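Local atomic coordinates of putative hydrolase (Bacteroides ovatus, PDB entry 4HBS), a protein that probably acts as a hydrolase, with a five-bladed beta-propeller fold and a sequence placed in the beta-fructosidase clan, though its substrate is unknown. Residues A[60-65]-A[158-163]; A[97-102]-A[132-137]; A[322-327]-A[407-412]; A[368-373]-A[399-404]. All coordinates share one frame; numbering follows the deposited sequence.

Interaction 1 of 4, residues A[60-65]-A[158-163]; sequences GVFTTG and YWAGDA
Two neighbouring blades of the propeller meet here through their first strands, 60-65 and 158-163, with F62 lying against A160 and T64 beside A163. The strands run in nearly the same direction, 18° apart, and their axes come no closer than 7.4 Å, too far for backbone pairing. In F62 the first torsion puts CG anti to the carbonyl carbon (chi1 -62°), and from that position the ring extends to A160, meeting it obliquely: CD1 is 3.8 Å from A160 CB, and CZ lies 3.8 Å from A160 O. W299, on a strand of another blade, packs on the same F62 side chain. An alanine in place of F62 would probably open a gap beside A160 CB and W299, since the ring atoms that touch them would be gone. Further along, T64 OG1 is 3.6 Å from A163 O. The T64 hydroxyl makes a weak hydrogen bond back to T63 O. D162 OD1 takes the N-H of A163 at 2.9 Å, on the anti side of the carboxylate and 31° out of its plane, while OD2 makes a weak hydrogen bond to M228 N. At the other end, V61 and F62 both face S74 in a G1 beta bulge. Between these two strands the contact is thus buried apolar and van der Waals packing, whereas N76 and D77 hydrogen-bond A160 N and W159 NE1 across the same two blades.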
loop_
_atom_site.group_PDB
_atom_site.type_symbol
_atom_site.label_atom_id
_atom_site.label_comp_id
_atom_site.label_asym_id
_atom_site.label_seq_id
_atom_site.Cartn_x
_atom_site.Cartn_y
_atom_site.Cartn_z
ATOM N N GLY A 60 4.256 -3.040 -2.378
ATOM C CA GLY A 60 3.648 -2.284 -1.287
ATOM C C GLY A 60 3.213 -0.934 -1.810
ATOM O O GLY A 60 2.210 -0.846 -2.520
ATOM N N VAL A 61 4.022 0.109 -1.555
ATOM C CA VAL A 61 3.779 1.473 -2.045
ATOM C C VAL A 61 2.589 2.033 -1.266
ATOM O O VAL A 61 1.446 1.954 -1.713
ATOM C CB VAL A 61 3.594 1.539 -3.607
ATOM C CG1 VAL A 61 3.576 2.975 -4.101
ATOM C CG2 VAL A 61 4.698 0.755 -4.327
ATOM N N PHE A 62 2.876 2.522 -0.054
ATOM C CA PHE A 62 1.897 3.091 0.879
ATOM C C PHE A 62 2.299 4.504 1.232
ATOM O O PHE A 62 3.408 4.696 1.710
ATOM C CB PHE A 62 1.848 2.268 2.168
ATOM C CG PHE A 62 1.421 0.827 2.064
ATOM C CD1 PHE A 62 2.308 -0.147 1.616
ATOM C CD2 PHE A 62 0.219 0.407 2.612
ATOM C CE1 PHE A 62 1.935 -1.490 1.578
ATOM C CE2 PHE A 62 -0.143 -0.940 2.598
ATOM C CZ PHE A 62 0.710 -1.878 2.063
ATOM N N THR A 63 1.394 5.485 1.057
ATOM C CA THR A 63 1.665 6.883 1.397
ATOM C C THR A 63 1.028 7.260 2.727
ATOM O O THR A 63 0.077 6.617 3.189
ATOM C CB THR A 63 1.168 7.817 0.323
ATOM O OG1 THR A 63 -0.187 7.514 0.063
ATOM C CG2 THR A 63 1.960 7.721 -0.923
ATOM N N THR A 64 1.560 8.320 3.331
ATOM C CA THR A 64 1.082 8.888 4.578
ATOM C C THR A 64 1.499 10.333 4.577
ATOM O O THR A 64 2.684 10.623 4.781
ATOM C CB THR A 64 1.642 8.115 5.794
ATOM O OG1 THR A 64 1.001 6.847 5.875
ATOM C CG2 THR A 64 1.444 8.855 7.126
ATOM N N GLY A 65 0.549 11.234 4.313
ATOM C CA GLY A 65 0.819 12.662 4.349
ATOM C C GLY A 65 1.291 13.044 5.740
ATOM O O GLY A 65 0.758 12.519 6.730
ATOM N N TYR A 158 9.543 -8.135 7.715
ATOM C CA TYR A 158 8.497 -7.169 7.985
ATOM C C TYR A 158 8.016 -6.565 6.684
ATOM O O TYR A 158 8.837 -6.231 5.829
ATOM C CB TYR A 158 9.022 -6.040 8.908
ATOM C CG TYR A 158 9.018 -6.367 10.393
ATOM C CD1 TYR A 158 7.855 -6.793 11.035
ATOM C CD2 TYR A 158 10.152 -6.171 11.172
ATOM C CE1 TYR A 158 7.841 -7.083 12.400
ATOM C CE2 TYR A 158 10.146 -6.447 12.541
ATOM C CZ TYR A 158 8.996 -6.936 13.144
ATOM O OH TYR A 158 8.976 -7.232 14.484
ATOM N N TRP A 159 6.698 -6.395 6.536
ATOM C CA TRP A 159 6.134 -5.707 5.389
ATOM C C TRP A 159 5.202 -4.611 5.924
ATOM O O TRP A 159 4.690 -4.718 7.042
ATOM C CB TRP A 159 5.451 -6.675 4.420
ATOM C CG TRP A 159 6.381 -7.380 3.465
ATOM C CD1 TRP A 159 7.600 -6.950 3.018
ATOM C CD2 TRP A 159 6.143 -8.635 2.828
ATOM N NE1 TRP A 159 8.127 -7.856 2.133
ATOM C CE2 TRP A 159 7.244 -8.892 1.980
ATOM C CE3 TRP A 159 5.065 -9.542 2.831
ATOM C CZ2 TRP A 159 7.288 -10.007 1.136
ATOM C CZ3 TRP A 159 5.148 -10.683 2.050
ATOM C CH2 TRP A 159 6.246 -10.905 1.215
ATOM N N ALA A 160 5.095 -3.507 5.174
ATOM C CA ALA A 160 4.384 -2.308 5.594
ATOM C C ALA A 160 2.942 -2.519 5.962
ATOM O O ALA A 160 2.223 -3.239 5.281
ATOM C CB ALA A 160 4.443 -1.263 4.496
ATOM N N GLY A 161 2.543 -1.879 7.048
ATOM C CA GLY A 161 1.170 -1.759 7.490
ATOM C C GLY A 161 0.879 -0.294 7.297
ATOM O O GLY A 161 1.741 0.431 6.780
ATOM N N ASP A 162 -0.293 0.171 7.679
ATOM C CA ASP A 162 -0.578 1.601 7.512
ATOM C C ASP A 162 0.037 2.385 8.706
ATOM O O ASP A 162 0.453 1.775 9.695
ATOM C CB ASP A 162 -2.096 1.835 7.387
ATOM C CG ASP A 162 -2.510 3.047 6.584
ATOM O OD1 ASP A 162 -1.668 3.938 6.373
ATOM O OD2 ASP A 162 -3.690 3.144 6.243
ATOM N N ALA A 163 0.131 3.715 8.591
ATOM C CA ALA A 163 0.717 4.543 9.642
ATOM C C ALA A 163 -0.099 5.795 9.867
ATOM O O ALA A 163 -0.801 6.257 8.951
ATOM C CB ALA A 163 2.140 4.915 9.270
#

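Interaction 2 of 4, residues A[97-102]-A[132-137]; sequences NSIMVQ and RTHIRH
N97 and I135 pair almost like two strand residues, the side-chain amide of N97 standing in for a backbone. I135 N donates to N97 OD1 at 2.9 Å, in the carbonyl plane and on a lone pair, and N97 ND2 returns a bond to I135 O at 3.1 Å, again on a lone pair. H134 N adds a third bond, to N97 O at 2.9 Å, its donor 43° above the carbonyl plane. With chi1 at 54°, CG of N97 sits between its backbone N and carbonyl carbon, and from there the amide reaches I135. A leucine here would probably leave I135 N and O, and also Y158 O, the outside acceptor of ND2, without their mates. Also in the tight part, the H134 ring takes I99 CD1 over one face, a CH-pi contact of 4.0 Å to the centroid, while its NE2 bonds Y196 OH. W174, on the next blade, packs on both N97 and I135. The looser side lies at R132 and T133, both partly exposed: T133 CG2 merely brushes N97 OD1 at 3.6 Å. The arrangement is a side-chain amide mimicking a backbone amide pair, here joining loop 132-137 to the start of strand 98-102 in a propeller blade.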
loop_
_atom_site.group_PDB
_atom_site.type_symbol
_atom_site.label_atom_id
_atom_site.label_comp_id
_atom_site.label_asym_id
_atom_site.label_seq_id
_atom_site.Cartn_x
_atom_site.Cartn_y
_atom_site.Cartn_z
ATOM N N ASN A 97 12.163 -4.438 2.854
ATOM C CA ASN A 97 11.392 -3.218 3.016
ATOM C C ASN A 97 12.323 -2.021 3.000
ATOM O O ASN A 97 13.529 -2.148 3.244
ATOM C CB ASN A 97 10.530 -3.224 4.292
ATOM C CG ASN A 97 11.303 -3.501 5.547
ATOM O OD1 ASN A 97 12.194 -2.745 5.911
ATOM N ND2 ASN A 97 11.016 -4.608 6.229
ATOM N N SER A 98 11.756 -0.867 2.714
ATOM C CA SER A 98 12.492 0.383 2.655
ATOM C C SER A 98 11.519 1.518 2.717
ATOM O O SER A 98 10.309 1.297 2.576
ATOM C CB SER A 98 13.334 0.463 1.383
ATOM O OG SER A 98 12.569 0.232 0.214
ATOM N N ILE A 99 12.018 2.723 2.979
ATOM C CA ILE A 99 11.163 3.892 3.074
ATOM C C ILE A 99 11.776 5.054 2.288
ATOM O O ILE A 99 12.938 5.014 1.861
ATOM C CB ILE A 99 10.867 4.264 4.561
ATOM C CG1 ILE A 99 12.135 4.777 5.296
ATOM C CG2 ILE A 99 10.210 3.071 5.301
ATOM C CD1 ILE A 99 11.957 5.168 6.761
HETATM N N MSE A 100 10.957 6.072 2.085
HETATM C CA MSE A 100 11.308 7.285 1.348
HETATM C C MSE A 100 10.415 8.441 1.818
HETATM O O MSE A 100 9.333 8.194 2.352
HETATM C CB MSE A 100 11.120 7.001 -0.165
HETATM C CG MSE A 100 11.351 8.193 -1.098
HETATM SE SE MSE A 100 9.744 9.103 -1.535
HETATM C CE MSE A 100 9.115 7.946 -2.755
ATOM N N VAL A 101 10.891 9.687 1.663
ATOM C CA VAL A 101 10.132 10.904 1.989
ATOM C C VAL A 101 10.030 11.737 0.731
ATOM O O VAL A 101 11.061 12.078 0.160
ATOM C CB VAL A 101 10.745 11.763 3.138
ATOM C CG1 VAL A 101 9.870 12.985 3.400
ATOM C CG2 VAL A 101 10.926 10.956 4.418
ATOM N N GLN A 102 8.808 12.069 0.301
ATOM C CA GLN A 102 8.581 12.930 -0.854
ATOM C C GLN A 102 8.351 14.323 -0.352
ATOM O O GLN A 102 7.438 14.512 0.448
ATOM C CB GLN A 102 7.369 12.464 -1.649
ATOM C CG GLN A 102 6.994 13.364 -2.831
ATOM C CD GLN A 102 5.687 12.991 -3.458
ATOM O OE1 GLN A 102 4.976 12.107 -2.998
ATOM N NE2 GLN A 102 5.314 13.699 -4.496
ATOM N N ARG A 132 20.143 -2.254 1.982
ATOM C CA ARG A 132 19.810 -3.274 2.977
ATOM C C ARG A 132 18.379 -3.055 3.495
ATOM O O ARG A 132 17.893 -1.923 3.485
ATOM C CB ARG A 132 20.774 -3.198 4.154
ATOM C CG ARG A 132 22.225 -3.167 3.763
ATOM C CD ARG A 132 23.090 -3.241 4.989
ATOM N NE ARG A 132 24.512 -3.315 4.653
ATOM C CZ ARG A 132 25.290 -2.279 4.347
ATOM N NH1 ARG A 132 24.791 -1.049 4.313
ATOM N NH2 ARG A 132 26.575 -2.466 4.070
ATOM N N THR A 133 17.728 -4.123 3.984
ATOM C CA THR A 133 16.373 -4.057 4.561
ATOM C C THR A 133 16.303 -2.919 5.637
ATOM O O THR A 133 17.210 -2.815 6.474
ATOM C CB THR A 133 16.019 -5.422 5.186
ATOM O OG1 THR A 133 16.161 -6.460 4.215
ATOM C CG2 THR A 133 14.633 -5.448 5.786
ATOM N N HIS A 134 15.254 -2.063 5.591
ATOM C CA HIS A 134 15.130 -0.956 6.534
ATOM C C HIS A 134 14.921 -1.476 7.958
ATOM O O HIS A 134 15.675 -1.078 8.848
ATOM C CB HIS A 134 14.006 0.028 6.130
ATOM C CG HIS A 134 13.488 0.868 7.256
ATOM N ND1 HIS A 134 14.190 1.958 7.722
ATOM C CD2 HIS A 134 12.350 0.745 7.973
ATOM C CE1 HIS A 134 13.462 2.470 8.697
ATOM N NE2 HIS A 134 12.349 1.767 8.890
ATOM N N ILE A 135 13.902 -2.352 8.180
ATOM C CA ILE A 135 13.617 -2.899 9.505
ATOM C C ILE A 135 13.638 -4.420 9.392
ATOM O O ILE A 135 12.950 -5.018 8.561
ATOM C CB ILE A 135 12.315 -2.331 10.124
ATOM C CG1 ILE A 135 12.176 -2.749 11.602
ATOM C CG2 ILE A 135 11.081 -2.709 9.338
ATOM C CD1 ILE A 135 11.194 -1.938 12.390
ATOM N N ARG A 136 14.471 -5.031 10.219
ATOM C CA ARG A 136 14.742 -6.456 10.223
ATOM C C ARG A 136 13.924 -7.142 11.300
ATOM O O ARG A 136 13.746 -6.573 12.375
ATOM C CB ARG A 136 16.261 -6.665 10.481
ATOM C CG ARG A 136 16.953 -7.423 9.404
ATOM C CD ARG A 136 18.456 -7.257 9.410
ATOM N NE ARG A 136 19.117 -7.959 10.520
ATOM C CZ ARG A 136 19.340 -9.273 10.592
ATOM N NH1 ARG A 136 18.941 -10.078 9.618
ATOM N NH2 ARG A 136 19.970 -9.788 11.641
ATOM N N HIS A 137 13.470 -8.375 11.053
ATOM C CA HIS A 137 12.729 -9.103 12.067
ATOM C C HIS A 137 13.694 -9.754 13.093
ATOM O O HIS A 137 14.611 -10.487 12.699
ATOM C CB HIS A 137 11.829 -10.177 11.458
ATOM C CG HIS A 137 10.809 -10.643 12.435
ATOM N ND1 HIS A 137 11.138 -11.497 13.459
ATOM C CD2 HIS A 137 9.521 -10.270 12.573
ATOM C CE1 HIS A 137 10.035 -11.634 14.177
ATOM N NE2 HIS A 137 9.038 -10.915 13.678
#

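Interaction 3 of 4, residues A[322-327]-A[407-412]; sequences MFRSKH and SLYDND
A cation-pi stack between R324 and Y409 fastens the C-terminal tail, past the last strand, onto the propeller blade that holds strand 319-325. The guanidinium lies flat on the tyrosine ring, planes 9° apart and centres 4.3 Å apart. R324 sets CG between its backbone N and carbonyl carbon (chi1 58°), and from there the chain stays extended over the ring, the two side chains running antiparallel to one another. CD sits over the ring centre, 3.8 Å from the centroid, NE is 3.6 Å from Y409 CD1, and NH1 reaches Y409 CB at 3.5 Å. The polar end has other partners: NE makes a salt bridge with D334, and NH2 bonds A413 O. Y409 is itself held at its far end, where OH bonds D334 O and lies 3.4 Å from F323 CA. Alongside, M322, built as selenomethionine, brings SE to 4.2 Å from L408 CD1 and equally near Y409 CE2, an oblique Met-aromatic contact. A type I turn from Y409 to D412 carries the tail round; D412 CB comes to 3.8 Å from R324 NH2, but its carboxylate pairs with K336, with its plane steeply turned from the guanidinium. The buried charge of R324 is probably balanced by the D334 carboxylate, with the A413 carbonyl and the Y409 ring face adding to it, and these same links tie the tail to strands 319-325 and 333-340.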
loop_
_atom_site.group_PDB
_atom_site.type_symbol
_atom_site.label_atom_id
_atom_site.label_comp_id
_atom_site.label_asym_id
_atom_site.label_seq_id
_atom_site.Cartn_x
_atom_site.Cartn_y
_atom_site.Cartn_z
HETATM N N MSE A 322 -15.893 -0.905 -5.153
HETATM C CA MSE A 322 -16.243 0.130 -4.197
HETATM C C MSE A 322 -17.544 -0.231 -3.494
HETATM O O MSE A 322 -18.492 -0.667 -4.152
HETATM C CB MSE A 322 -16.366 1.504 -4.858
HETATM C CG MSE A 322 -16.524 2.635 -3.826
HETATM SE SE MSE A 322 -16.775 4.386 -4.566
HETATM C CE MSE A 322 -15.051 4.698 -4.990
ATOM N N PHE A 323 -17.582 -0.026 -2.156
ATOM C CA PHE A 323 -18.752 -0.242 -1.284
ATOM C C PHE A 323 -18.965 0.992 -0.451
ATOM O O PHE A 323 -18.025 1.767 -0.286
ATOM C CB PHE A 323 -18.544 -1.436 -0.343
ATOM C CG PHE A 323 -18.030 -2.698 -0.976
ATOM C CD1 PHE A 323 -16.690 -2.833 -1.303
ATOM C CD2 PHE A 323 -18.873 -3.779 -1.192
ATOM C CE1 PHE A 323 -16.207 -4.012 -1.870
ATOM C CE2 PHE A 323 -18.387 -4.960 -1.745
ATOM C CZ PHE A 323 -17.054 -5.070 -2.078
ATOM N N ARG A 324 -20.151 1.153 0.139
ATOM C CA ARG A 324 -20.417 2.299 1.003
ATOM C C ARG A 324 -21.128 1.890 2.294
ATOM O O ARG A 324 -21.794 0.855 2.337
ATOM C CB ARG A 324 -21.243 3.362 0.262
ATOM C CG ARG A 324 -22.582 2.866 -0.279
ATOM C CD ARG A 324 -23.481 4.026 -0.609
ATOM N NE ARG A 324 -24.759 3.598 -1.166
ATOM C CZ ARG A 324 -25.671 4.425 -1.676
ATOM N NH1 ARG A 324 -25.453 5.740 -1.698
ATOM N NH2 ARG A 324 -26.808 3.947 -2.173
ATOM N N SER A 325 -21.011 2.737 3.333
ATOM C CA SER A 325 -21.667 2.536 4.633
ATOM C C SER A 325 -21.889 3.867 5.356
ATOM O O SER A 325 -21.291 4.887 5.002
ATOM C CB SER A 325 -20.835 1.619 5.525
ATOM O OG SER A 325 -21.507 1.322 6.739
ATOM N N LYS A 326 -22.736 3.830 6.393
ATOM C CA LYS A 326 -23.014 4.991 7.234
ATOM C C LYS A 326 -22.012 5.024 8.428
ATOM O O LYS A 326 -22.030 5.992 9.192
ATOM C CB LYS A 326 -24.478 4.973 7.725
ATOM N N HIS A 327 -21.123 3.971 8.573
ATOM C CA HIS A 327 -20.123 3.854 9.654
ATOM C C HIS A 327 -18.803 3.284 9.138
ATOM O O HIS A 327 -18.820 2.529 8.156
ATOM C CB HIS A 327 -20.660 2.921 10.748
ATOM C CG HIS A 327 -21.876 3.442 11.398
ATOM N ND1 HIS A 327 -21.803 4.301 12.466
ATOM C CD2 HIS A 327 -23.169 3.277 11.045
ATOM C CE1 HIS A 327 -23.054 4.613 12.754
ATOM N NE2 HIS A 327 -23.907 4.021 11.913
ATOM N N SER A 407 -20.164 9.599 -8.425
ATOM C CA SER A 407 -21.294 9.354 -9.340
ATOM C C SER A 407 -21.863 7.962 -9.280
ATOM O O SER A 407 -23.039 7.804 -9.564
ATOM C CB SER A 407 -20.870 9.587 -10.781
ATOM O OG SER A 407 -20.366 10.896 -10.945
ATOM N N LEU A 408 -21.050 6.943 -8.947
ATOM C CA LEU A 408 -21.500 5.550 -8.917
ATOM C C LEU A 408 -22.823 5.336 -8.168
ATOM O O LEU A 408 -23.611 4.486 -8.595
ATOM C CB LEU A 408 -20.422 4.649 -8.306
ATOM C CG LEU A 408 -19.174 4.401 -9.169
ATOM C CD1 LEU A 408 -18.178 3.598 -8.414
ATOM C CD2 LEU A 408 -19.521 3.694 -10.471
ATOM N N TYR A 409 -23.092 6.122 -7.104
ATOM C CA TYR A 409 -24.325 6.004 -6.324
ATOM C C TYR A 409 -25.363 7.113 -6.663
ATOM O O TYR A 409 -26.264 7.359 -5.857
ATOM C CB TYR A 409 -23.967 6.013 -4.831
ATOM C CG TYR A 409 -23.048 4.870 -4.457
ATOM C CD1 TYR A 409 -23.487 3.552 -4.515
ATOM C CD2 TYR A 409 -21.727 5.099 -4.097
ATOM C CE1 TYR A 409 -22.638 2.493 -4.211
ATOM C CE2 TYR A 409 -20.878 4.049 -3.751
ATOM C CZ TYR A 409 -21.328 2.742 -3.840
ATOM O OH TYR A 409 -20.474 1.707 -3.534
ATOM N N ASP A 410 -25.271 7.731 -7.882
ATOM C CA ASP A 410 -26.204 8.778 -8.358
ATOM C C ASP A 410 -27.615 8.267 -8.433
ATOM O O ASP A 410 -28.517 8.837 -7.825
ATOM C CB ASP A 410 -25.840 9.270 -9.799
ATOM C CG ASP A 410 -24.890 10.441 -9.928
ATOM O OD1 ASP A 410 -24.548 11.057 -8.882
ATOM O OD2 ASP A 410 -24.542 10.795 -11.082
ATOM N N ASN A 411 -27.806 7.190 -9.214
ATOM C CA ASN A 411 -29.122 6.616 -9.500
ATOM C C ASN A 411 -29.494 5.438 -8.530
ATOM O O ASN A 411 -30.305 4.584 -8.891
ATOM C CB ASN A 411 -29.174 6.175 -10.987
ATOM C CG ASN A 411 -28.617 7.214 -11.967
ATOM O OD1 ASN A 411 -27.700 6.934 -12.743
ATOM N ND2 ASN A 411 -29.140 8.438 -11.946
ATOM N N ASP A 412 -28.950 5.447 -7.289
ATOM C CA ASP A 412 -29.244 4.469 -6.241
ATOM C C ASP A 412 -29.903 5.193 -5.074
ATOM O O ASP A 412 -29.589 6.361 -4.831
ATOM C CB ASP A 412 -27.948 3.782 -5.767
ATOM C CG ASP A 412 -27.288 2.882 -6.796
ATOM O OD1 ASP A 412 -27.311 3.232 -8.001
ATOM O OD2 ASP A 412 -26.710 1.856 -6.396
#

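Interaction 4 of 4, residues A[368-373]-A[399-404]; sequences TGELVI and FYRVFN
E370 reaches across to F403 and R401 along its side chain. CB stands over the centre of the F403 ring, 3.5 Å from the centroid and 7° off the normal, with V402 O close beside it. CG, placed between the backbone N and the carbonyl carbon (chi1 72°), moves over the rim to F403 CZ at 3.6 Å, and the carboxylate carbon CD stays beside that same CZ at 3.7 Å. The backbone behind it begins the antiparallel pairing of strands 371-373 and 399-403: L371 with V402 and I373 with Y400 are hydrogen-bonded pairs, V372 with R401 the non-hydrogen-bonded pair between them. Strand 399-403 also pairs with strand 38-42 near the N-terminus, the Velcro closure by which many propellers join the two ends of the chain in one blade. At the tip, OE1 accepts two donors, T368 N at 2.7 Å and T368 OG1 at 2.9 Å. OE2 takes R401 NH1 in a salt bridge of 2.9 Å, met from above the carboxylate plane yet near the guanidinium plane. R401 NE pairs with D42, and V372 CG2 lies over one guanidinium face, 3.6 Å from R401 NH1. On the other side of the sheet, I373 CD1 packs 3.8 Å from V402 CG2.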
loop_
_atom_site.group_PDB
_atom_site.type_symbol
_atom_site.label_atom_id
_atom_site.label_comp_id
_atom_site.label_asym_id
_atom_site.label_seq_id
_atom_site.Cartn_x
_atom_site.Cartn_y
_atom_site.Cartn_z
ATOM N N THR A 368 -7.542 17.501 -6.047
ATOM C CA THR A 368 -8.885 18.119 -5.980
ATOM C C THR A 368 -10.016 17.203 -5.412
ATOM O O THR A 368 -11.184 17.574 -5.521
ATOM C CB THR A 368 -9.299 18.549 -7.397
ATOM O OG1 THR A 368 -9.623 17.382 -8.174
ATOM C CG2 THR A 368 -8.220 19.377 -8.097
ATOM N N GLY A 369 -9.676 16.067 -4.801
ATOM C CA GLY A 369 -10.668 15.135 -4.263
ATOM C C GLY A 369 -10.783 13.837 -5.036
ATOM O O GLY A 369 -11.469 12.920 -4.582
ATOM N N GLU A 370 -10.105 13.747 -6.214
ATOM C CA GLU A 370 -10.062 12.543 -7.051
ATOM C C GLU A 370 -9.414 11.402 -6.289
ATOM O O GLU A 370 -8.642 11.658 -5.366
ATOM C CB GLU A 370 -9.275 12.819 -8.385
ATOM C CG GLU A 370 -7.745 12.974 -8.310
ATOM C CD GLU A 370 -7.198 14.358 -8.013
ATOM O OE1 GLU A 370 -7.908 15.143 -7.346
ATOM O OE2 GLU A 370 -6.055 14.658 -8.435
ATOM N N LEU A 371 -9.692 10.154 -6.659
ATOM C CA LEU A 371 -9.012 9.040 -5.996
ATOM C C LEU A 371 -7.683 8.866 -6.651
ATOM O O LEU A 371 -7.641 8.931 -7.867
ATOM C CB LEU A 371 -9.798 7.731 -6.094
ATOM C CG LEU A 371 -11.165 7.736 -5.467
ATOM C CD1 LEU A 371 -11.996 6.601 -6.002
ATOM C CD2 LEU A 371 -11.092 7.661 -3.968
ATOM N N VAL A 372 -6.594 8.679 -5.880
ATOM C CA VAL A 372 -5.273 8.418 -6.456
ATOM C C VAL A 372 -4.950 6.984 -6.077
ATOM O O VAL A 372 -4.786 6.687 -4.898
ATOM C CB VAL A 372 -4.194 9.420 -6.023
ATOM C CG1 VAL A 372 -2.912 9.208 -6.834
ATOM C CG2 VAL A 372 -4.700 10.842 -6.180
ATOM N N ILE A 373 -4.962 6.085 -7.066
ATOM C CA ILE A 373 -4.777 4.649 -6.883
ATOM C C ILE A 373 -3.450 4.206 -7.496
ATOM O O ILE A 373 -3.007 4.783 -8.486
ATOM C CB ILE A 373 -5.992 3.912 -7.536
ATOM C CG1 ILE A 373 -7.294 4.221 -6.760
ATOM C CG2 ILE A 373 -5.774 2.403 -7.618
ATOM C CD1 ILE A 373 -8.520 4.065 -7.541
ATOM N N PHE A 399 0.316 4.293 -11.560
ATOM C CA PHE A 399 -0.633 5.179 -10.904
ATOM C C PHE A 399 -1.840 5.551 -11.786
ATOM O O PHE A 399 -1.726 5.673 -13.011
ATOM C CB PHE A 399 0.102 6.439 -10.454
ATOM C CG PHE A 399 1.175 6.128 -9.441
ATOM C CD1 PHE A 399 2.431 5.684 -9.848
ATOM C CD2 PHE A 399 0.909 6.193 -8.081
ATOM C CE1 PHE A 399 3.423 5.399 -8.918
ATOM C CE2 PHE A 399 1.900 5.879 -7.148
ATOM C CZ PHE A 399 3.151 5.494 -7.577
ATOM N N TYR A 400 -3.006 5.719 -11.129
ATOM C CA TYR A 400 -4.271 6.106 -11.766
ATOM C C TYR A 400 -4.976 7.165 -10.940
ATOM O O TYR A 400 -4.802 7.200 -9.735
ATOM C CB TYR A 400 -5.219 4.887 -11.917
ATOM C CG TYR A 400 -4.596 3.736 -12.662
ATOM C CD1 TYR A 400 -3.746 2.844 -12.019
ATOM C CD2 TYR A 400 -4.818 3.560 -14.023
ATOM C CE1 TYR A 400 -3.130 1.809 -12.709
ATOM C CE2 TYR A 400 -4.184 2.542 -14.732
ATOM C CZ TYR A 400 -3.346 1.663 -14.069
ATOM O OH TYR A 400 -2.703 0.679 -14.776
ATOM N N ARG A 401 -5.789 8.002 -11.574
ATOM C CA ARG A 401 -6.627 8.997 -10.893
ATOM C C ARG A 401 -8.056 8.796 -11.381
ATOM O O ARG A 401 -8.262 8.620 -12.590
ATOM C CB ARG A 401 -6.156 10.425 -11.155
ATOM C CG ARG A 401 -4.703 10.658 -10.786
ATOM C CD ARG A 401 -4.463 11.961 -10.054
ATOM N NE ARG A 401 -3.065 12.049 -9.620
ATOM C CZ ARG A 401 -2.597 12.829 -8.644
ATOM N NH1 ARG A 401 -3.416 13.632 -7.968
ATOM N NH2 ARG A 401 -1.305 12.813 -8.337
ATOM N N VAL A 402 -9.023 8.732 -10.453
ATOM C CA VAL A 402 -10.435 8.555 -10.776
ATOM C C VAL A 402 -11.140 9.829 -10.378
ATOM O O VAL A 402 -11.157 10.173 -9.194
ATOM C CB VAL A 402 -11.069 7.318 -10.083
ATOM C CG1 VAL A 402 -12.473 7.050 -10.614
ATOM C CG2 VAL A 402 -10.195 6.078 -10.245
ATOM N N PHE A 403 -11.706 10.547 -11.357
ATOM C CA PHE A 403 -12.471 11.767 -11.093
ATOM C C PHE A 403 -13.951 11.466 -11.189
ATOM O O PHE A 403 -14.378 10.687 -12.051
ATOM C CB PHE A 403 -12.108 12.868 -12.068
ATOM C CG PHE A 403 -10.716 13.399 -11.881
ATOM C CD1 PHE A 403 -9.618 12.679 -12.329
ATOM C CD2 PHE A 403 -10.504 14.659 -11.335
ATOM C CE1 PHE A 403 -8.333 13.188 -12.195
ATOM C CE2 PHE A 403 -9.217 15.168 -11.201
ATOM C CZ PHE A 403 -8.138 14.427 -11.624
ATOM N N ASN A 404 -14.734 12.064 -10.297
ATOM C CA ASN A 404 -16.175 11.898 -10.265
ATOM C C ASN A 404 -16.583 10.437 -9.886
ATOM O O ASN A 404 -17.658 9.976 -10.269
ATOM C CB ASN A 404 -16.783 12.348 -11.610
ATOM C CG ASN A 404 -18.163 12.938 -11.519
ATOM O OD1 ASN A 404 -18.600 13.437 -10.470
ATOM N ND2 ASN A 404 -18.887 12.908 -12.627
#

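Overall arrangement
Interactions 1 and 2 have centres about 10 Å apart and touch where N97 ND2 meets Y158 O; strands 60-65 and 98-102 belong to the same blade. Interactions 3 and 4, about 16 Å apart between centres, meet where M322 CE packs on L371 CD1. Interactions 1 and 4 come within about 4 Å at their nearest atoms without touching, whereas 2 and 3 lie on opposite sides of the chain's centre. Along the chain, interaction 2 falls between the segments of interaction 1, and interaction 4 between those of interaction 3. Interactions 1 and 2 sit where blades and a loop meet, interaction 3 fixes the tail to a blade, and interaction 4 lies in the blade where N- and C-terminal strands share a sheet.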